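Local coordinates for protein RNA polymerase sigma factor (Bartonella quintana, PDB 5UXX) that probably directs RNA polymerase to its target promoters as an ECF-type sigma factor and is bound here by the anti-sigma factor NepR, at residues A[19-23]-A[34-40]; A[62-66]-A[136-140]. One frame throughout, in Å; residues are numbered along the deposited sequence.

In the fold
Contact 1 lies inside the sigma-70 region 2 helical bundle. Contact 2 joins that bundle to region 4. They meet at helix 57-81, which carries residues 62-66 and also packs against helices 7-26 and 33-46. Phe22 stacks on Phe62, and Thr40 OG1 lies 3.3 Å from Leu65 CA. The centres of the two contacts are about 14 Å apart. Contact 1 is buried and mostly apolar, with one salt bridge, on the side where NepR binds. Contact 2 is only partly buried. It has no hydrogen bond between its segments, and an arginine lies against the C-terminal end of a helix.

Contact 1. Residues A[19-23]-A[34-40]; sequences LRAFA and EDLVQDT
This is helix-to-helix packing within the sigma-70 region 2 bundle. Both segments are alpha-helical throughout: 19-23 belongs to helix 7-26, and 34-40 to helix 33-46. Their N-to-C directions differ by 132°, so the helices run roughly antiparallel but strongly inclined. The axes approach to 8.9 Å. The register is set by Arg20 and Val37, whose CA atoms are 6.0 Å apart. Leu19 (chi1 t, chi2 p) points toward the partner helix. Leu19 CD2 lies 4.0 Å from Thr40 CG2 and 4.3 Å from Val37 CG1. Its side chain also touches Phe62 and Leu65 of helix 57-81, the third helix at this core. Arg20 has an extended chain, with chi1 to chi3 all t. Arg20 CA sits 3.7 Å from Val37 CG2, while its guanidinium reaches Glu34. Glu34 folds back to meet it with chi1 and chi2 both m. The salt bridge is a short, nearly straight hydrogen bond, Arg20 NE to Glu34 OE2, 2.6 Å with an angle of 166° at the hydrogen. NH1 and NH2 of Arg20 bind the NepR chain, through its backbone and an acidic side chain respectively, so this arginine ties the helix pair to the anti-sigma factor. Ala23 points its small CB into the interface, 3.7 Å from Val37 CG2 and 4.1 Å from Leu36 CD2.

Contact 2. Residues A[62-66]-A[136-140]; sequences FTILR and AICGC
Ile137 loses the most surface here, followed by Arg66. Residues 62-66 are helical. The closest CA atoms are those of Thr63 and Ile137, 5.3 Å apart. Ile137 (chi1 m, chi2 t) places CG1 3.7 Å from Thr63 OG1 and CD1 4.3 Å from Phe62 CB. The hydroxyl of Thr63 bonds back to Ala59 O in its own helix. The helix of the other segment ends in a Schellman motif with Gly139 as C-prime, the first residue to leave helical phi/psi, at positive phi (65°), and this end of the region 4 helix packs on region 2 helix 57-81. Arg66 is extended, chi1 to chi3 all t, and Arg66 CD lies 3.8 Å from Ile137 CG2. One face of its guanidinium covers Ile137 O and Cys138 CA. Arg66 NE is 3.2 Å from Ile137 O and Arg66 NH2 3.3 Å from Cys138 O, but the angles are too poor for hydrogen bonds. Arg66 NE has its hydrogen bond to a residue adjoining the segments. Arg66 NH1 forms a salt bridge with Glu119 and lies 3.6 Å from Cys138 SG.

Contact 1. Residues A[19-23]-A[34-40]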
loop_
_atom_site.group_PDB
_atom_site.type_symbol
_atom_site.label_atom_id
_atom_site.label_comp_id
_atom_site.label_asym_id
_atom_site.label_seq_id
_atom_site.Cartn_x
_atom_site.Cartn_y
_atom_site.Cartn_z
ATOM N N LEU A 19 0.390 -6.570 -1.313
ATOM C CA LEU A 19 -0.246 -5.657 -2.252
ATOM C C LEU A 19 -1.582 -5.161 -1.705
ATOM O O LEU A 19 -1.922 -3.985 -1.838
ATOM C CB LEU A 19 -0.448 -6.340 -3.605
ATOM C CG LEU A 19 -0.910 -5.454 -4.761
ATOM C CD1 LEU A 19 0.168 -4.441 -5.120
ATOM C CD2 LEU A 19 -1.283 -6.299 -5.968
ATOM N N ARG A 20 -2.335 -6.069 -1.091
ATOM C CA ARG A 20 -3.618 -5.728 -0.489
ATOM C C ARG A 20 -3.438 -4.813 0.719
ATOM O O ARG A 20 -4.205 -3.869 0.914
ATOM C CB ARG A 20 -4.373 -6.995 -0.083
ATOM C CG ARG A 20 -5.675 -6.734 0.656
ATOM C CD ARG A 20 -6.398 -8.031 0.978
ATOM N NE ARG A 20 -7.513 -7.826 1.896
ATOM C CZ ARG A 20 -7.398 -7.817 3.220
ATOM N NH1 ARG A 20 -6.214 -8.007 3.787
ATOM N NH2 ARG A 20 -8.467 -7.621 3.979
ATOM N N ALA A 21 -2.423 -5.102 1.529
ATOM C CA ALA A 21 -2.117 -4.289 2.702
ATOM C C ALA A 21 -1.726 -2.873 2.296
ATOM O O ALA A 21 -2.040 -1.906 2.991
ATOM C CB ALA A 21 -1.006 -4.932 3.520
ATOM N N PHE A 22 -1.036 -2.764 1.166
ATOM C CA PHE A 22 -0.631 -1.472 0.627
ATOM C C PHE A 22 -1.845 -0.654 0.208
ATOM O O PHE A 22 -1.911 0.549 0.459
ATOM C CB PHE A 22 0.317 -1.665 -0.559
ATOM C CG PHE A 22 0.832 -0.380 -1.143
ATOM C CD1 PHE A 22 1.470 0.555 -0.345
ATOM C CD2 PHE A 22 0.692 -0.115 -2.496
ATOM C CE1 PHE A 22 1.948 1.736 -0.882
ATOM C CE2 PHE A 22 1.169 1.064 -3.041
ATOM C CZ PHE A 22 1.799 1.991 -2.232
ATOM N N ALA A 23 -2.805 -1.317 -0.430
ATOM C CA ALA A 23 -4.023 -0.662 -0.891
ATOM C C ALA A 23 -4.854 -0.143 0.279
ATOM O O ALA A 23 -5.376 0.970 0.234
ATOM C CB ALA A 23 -4.846 -1.615 -1.741
ATOM N N GLU A 34 -10.428 -2.861 -1.832
ATOM C CA GLU A 34 -10.400 -4.227 -2.339
ATOM C C GLU A 34 -10.539 -4.271 -3.862
ATOM O O GLU A 34 -9.959 -5.134 -4.521
ATOM C CB GLU A 34 -11.523 -5.045 -1.690
ATOM C CG GLU A 34 -11.218 -5.552 -0.281
ATOM C CD GLU A 34 -10.142 -6.621 -0.224
ATOM O OE1 GLU A 34 -9.619 -7.022 -1.285
ATOM O OE2 GLU A 34 -9.819 -7.063 0.898
ATOM N N ASP A 35 -11.302 -3.333 -4.413
ATOM C CA ASP A 35 -11.438 -3.194 -5.862
ATOM C C ASP A 35 -10.146 -2.702 -6.504
ATOM O O ASP A 35 -9.839 -3.040 -7.647
ATOM C CB ASP A 35 -12.587 -2.246 -6.207
ATOM C CG ASP A 35 -13.947 -2.861 -5.944
ATOM O OD1 ASP A 35 -14.024 -4.100 -5.817
ATOM O OD2 ASP A 35 -14.937 -2.103 -5.863
ATOM N N LEU A 36 -9.403 -1.892 -5.757
ATOM C CA LEU A 36 -8.126 -1.361 -6.215
ATOM C C LEU A 36 -7.126 -2.478 -6.498
ATOM O O LEU A 36 -6.391 -2.433 -7.484
ATOM C CB LEU A 36 -7.558 -0.393 -5.178
ATOM C CG LEU A 36 -6.328 0.426 -5.569
ATOM C CD1 LEU A 36 -6.596 1.229 -6.830
ATOM C CD2 LEU A 36 -5.926 1.338 -4.424
ATOM N N VAL A 37 -7.105 -3.480 -5.625
ATOM C CA VAL A 37 -6.238 -4.639 -5.806
ATOM C C VAL A 37 -6.659 -5.433 -7.040
ATOM O O VAL A 37 -5.820 -5.857 -7.836
ATOM C CB VAL A 37 -6.266 -5.560 -4.572
ATOM C CG1 VAL A 37 -5.375 -6.772 -4.794
ATOM C CG2 VAL A 37 -5.829 -4.797 -3.335
ATOM N N GLN A 38 -7.966 -5.630 -7.183
ATOM C CA GLN A 38 -8.529 -6.348 -8.322
ATOM C C GLN A 38 -8.113 -5.717 -9.650
ATOM O O GLN A 38 -7.670 -6.412 -10.565
ATOM C CB GLN A 38 -10.055 -6.396 -8.215
ATOM C CG GLN A 38 -10.708 -7.426 -9.117
ATOM C CD GLN A 38 -12.171 -7.646 -8.787
ATOM O OE1 GLN A 38 -12.511 -8.474 -7.942
ATOM N NE2 GLN A 38 -13.047 -6.904 -9.455
ATOM N N ASP A 39 -8.259 -4.398 -9.749
ATOM C CA ASP A 39 -7.893 -3.674 -10.962
ATOM C C ASP A 39 -6.396 -3.774 -11.238
ATOM O O ASP A 39 -5.974 -3.854 -12.390
ATOM C CB ASP A 39 -8.306 -2.204 -10.857
ATOM C CG ASP A 39 -9.811 -2.020 -10.820
ATOM O OD1 ASP A 39 -10.536 -2.946 -11.243
ATOM O OD2 ASP A 39 -10.269 -0.949 -10.372
ATOM N N THR A 40 -5.600 -3.771 -10.174
ATOM C CA THR A 40 -4.151 -3.871 -10.297
ATOM C C THR A 40 -3.751 -5.229 -10.863
ATOM O O THR A 40 -2.883 -5.323 -11.731
ATOM C CB THR A 40 -3.453 -3.653 -8.941
ATOM O OG1 THR A 40 -3.749 -2.338 -8.458
ATOM C CG2 THR A 40 -1.946 -3.810 -9.081
#

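Contact 2. Residues A[62-66]-A[136-140]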
loop_
_atom_site.group_PDB
_atom_site.type_symbol
_atom_site.label_atom_id
_atom_site.label_comp_id
_atom_site.label_asym_id
_atom_site.label_seq_id
_atom_site.Cartn_x
_atom_site.Cartn_y
_atom_site.Cartn_z
ATOM N N PHE A 62 3.467 -2.600 -7.087
ATOM C CA PHE A 62 3.071 -1.491 -6.227
ATOM C C PHE A 62 2.914 -0.199 -7.024
ATOM O O PHE A 62 2.052 0.625 -6.720
ATOM C CB PHE A 62 4.088 -1.291 -5.101
ATOM C CG PHE A 62 3.840 -2.153 -3.892
ATOM C CD1 PHE A 62 3.617 -3.515 -4.022
ATOM C CD2 PHE A 62 3.839 -1.598 -2.622
ATOM C CE1 PHE A 62 3.392 -4.305 -2.909
ATOM C CE2 PHE A 62 3.616 -2.384 -1.505
ATOM C CZ PHE A 62 3.392 -3.738 -1.649
ATOM N N THR A 63 3.753 -0.031 -8.041
ATOM C CA THR A 63 3.691 1.139 -8.909
ATOM C C THR A 63 2.358 1.202 -9.652
ATOM O O THR A 63 1.752 2.268 -9.770
ATOM C CB THR A 63 4.842 1.144 -9.932
ATOM O OG1 THR A 63 6.096 1.068 -9.244
ATOM C CG2 THR A 63 4.807 2.412 -10.774
ATOM N N ILE A 64 1.908 0.055 -10.150
ATOM C CA ILE A 64 0.634 -0.023 -10.856
ATOM C C ILE A 64 -0.532 0.336 -9.938
ATOM O O ILE A 64 -1.411 1.111 -10.315
ATOM C CB ILE A 64 0.404 -1.429 -11.443
ATOM C CG1 ILE A 64 1.458 -1.739 -12.509
ATOM C CG2 ILE A 64 -0.996 -1.544 -12.030
ATOM C CD1 ILE A 64 1.374 -3.146 -13.062
ATOM N N LEU A 65 -0.524 -0.217 -8.729
ATOM C CA LEU A 65 -1.584 0.048 -7.760
ATOM C C LEU A 65 -1.572 1.508 -7.322
ATOM O O LEU A 65 -2.622 2.145 -7.241
ATOM C CB LEU A 65 -1.449 -0.873 -6.542
ATOM C CG LEU A 65 -2.632 -0.904 -5.567
ATOM C CD1 LEU A 65 -2.832 -2.302 -5.009
ATOM C CD2 LEU A 65 -2.445 0.092 -4.430
ATOM N N ARG A 66 -0.382 2.026 -7.029
ATOM C CA ARG A 66 -0.228 3.421 -6.630
ATOM C C ARG A 66 -0.790 4.383 -7.672
ATOM O O ARG A 66 -1.530 5.308 -7.341
ATOM C CB ARG A 66 1.247 3.747 -6.384
ATOM C CG ARG A 66 1.549 5.232 -6.467
ATOM C CD ARG A 66 2.977 5.508 -6.895
ATOM N NE ARG A 66 3.117 6.856 -7.441
ATOM C CZ ARG A 66 3.369 7.939 -6.712
ATOM N NH1 ARG A 66 3.512 7.840 -5.399
ATOM N NH2 ARG A 66 3.478 9.123 -7.298
ATOM N N ALA A 136 11.736 5.420 -6.903
ATOM C CA ALA A 136 11.321 5.041 -8.248
ATOM C C ALA A 136 9.807 4.878 -8.329
ATOM O O ALA A 136 9.183 5.282 -9.310
ATOM C CB ALA A 136 12.016 3.758 -8.677
ATOM N N ILE A 137 9.226 4.279 -7.294
ATOM C CA ILE A 137 7.782 4.084 -7.225
ATOM C C ILE A 137 7.039 5.419 -7.210
ATOM O O ILE A 137 6.062 5.604 -7.936
ATOM C CB ILE A 137 7.383 3.267 -5.976
ATOM C CG1 ILE A 137 7.914 1.837 -6.082
ATOM C CG2 ILE A 137 5.872 3.255 -5.797
ATOM C CD1 ILE A 137 7.716 1.017 -4.825
ATOM N N CYS A 138 7.516 6.350 -6.391
ATOM C CA CYS A 138 6.855 7.643 -6.240
ATOM C C CYS A 138 7.286 8.643 -7.308
ATOM O O CYS A 138 6.730 9.737 -7.403
ATOM C CB CYS A 138 7.133 8.221 -4.851
ATOM S SG CYS A 138 6.500 7.216 -3.493
ATOM N N GLY A 139 8.271 8.263 -8.116
ATOM C CA GLY A 139 8.763 9.126 -9.173
ATOM C C GLY A 139 9.415 10.393 -8.650
ATOM O O GLY A 139 9.217 11.478 -9.200
ATOM N N CYS A 140 10.193 10.258 -7.580
ATOM C CA CYS A 140 10.887 11.397 -6.992
ATOM C C CYS A 140 12.325 11.039 -6.636
ATOM O O CYS A 140 12.763 9.910 -6.851
ATOM C CB CYS A 140 10.147 11.894 -5.749
ATOM S SG CYS A 140 10.118 10.715 -4.379
#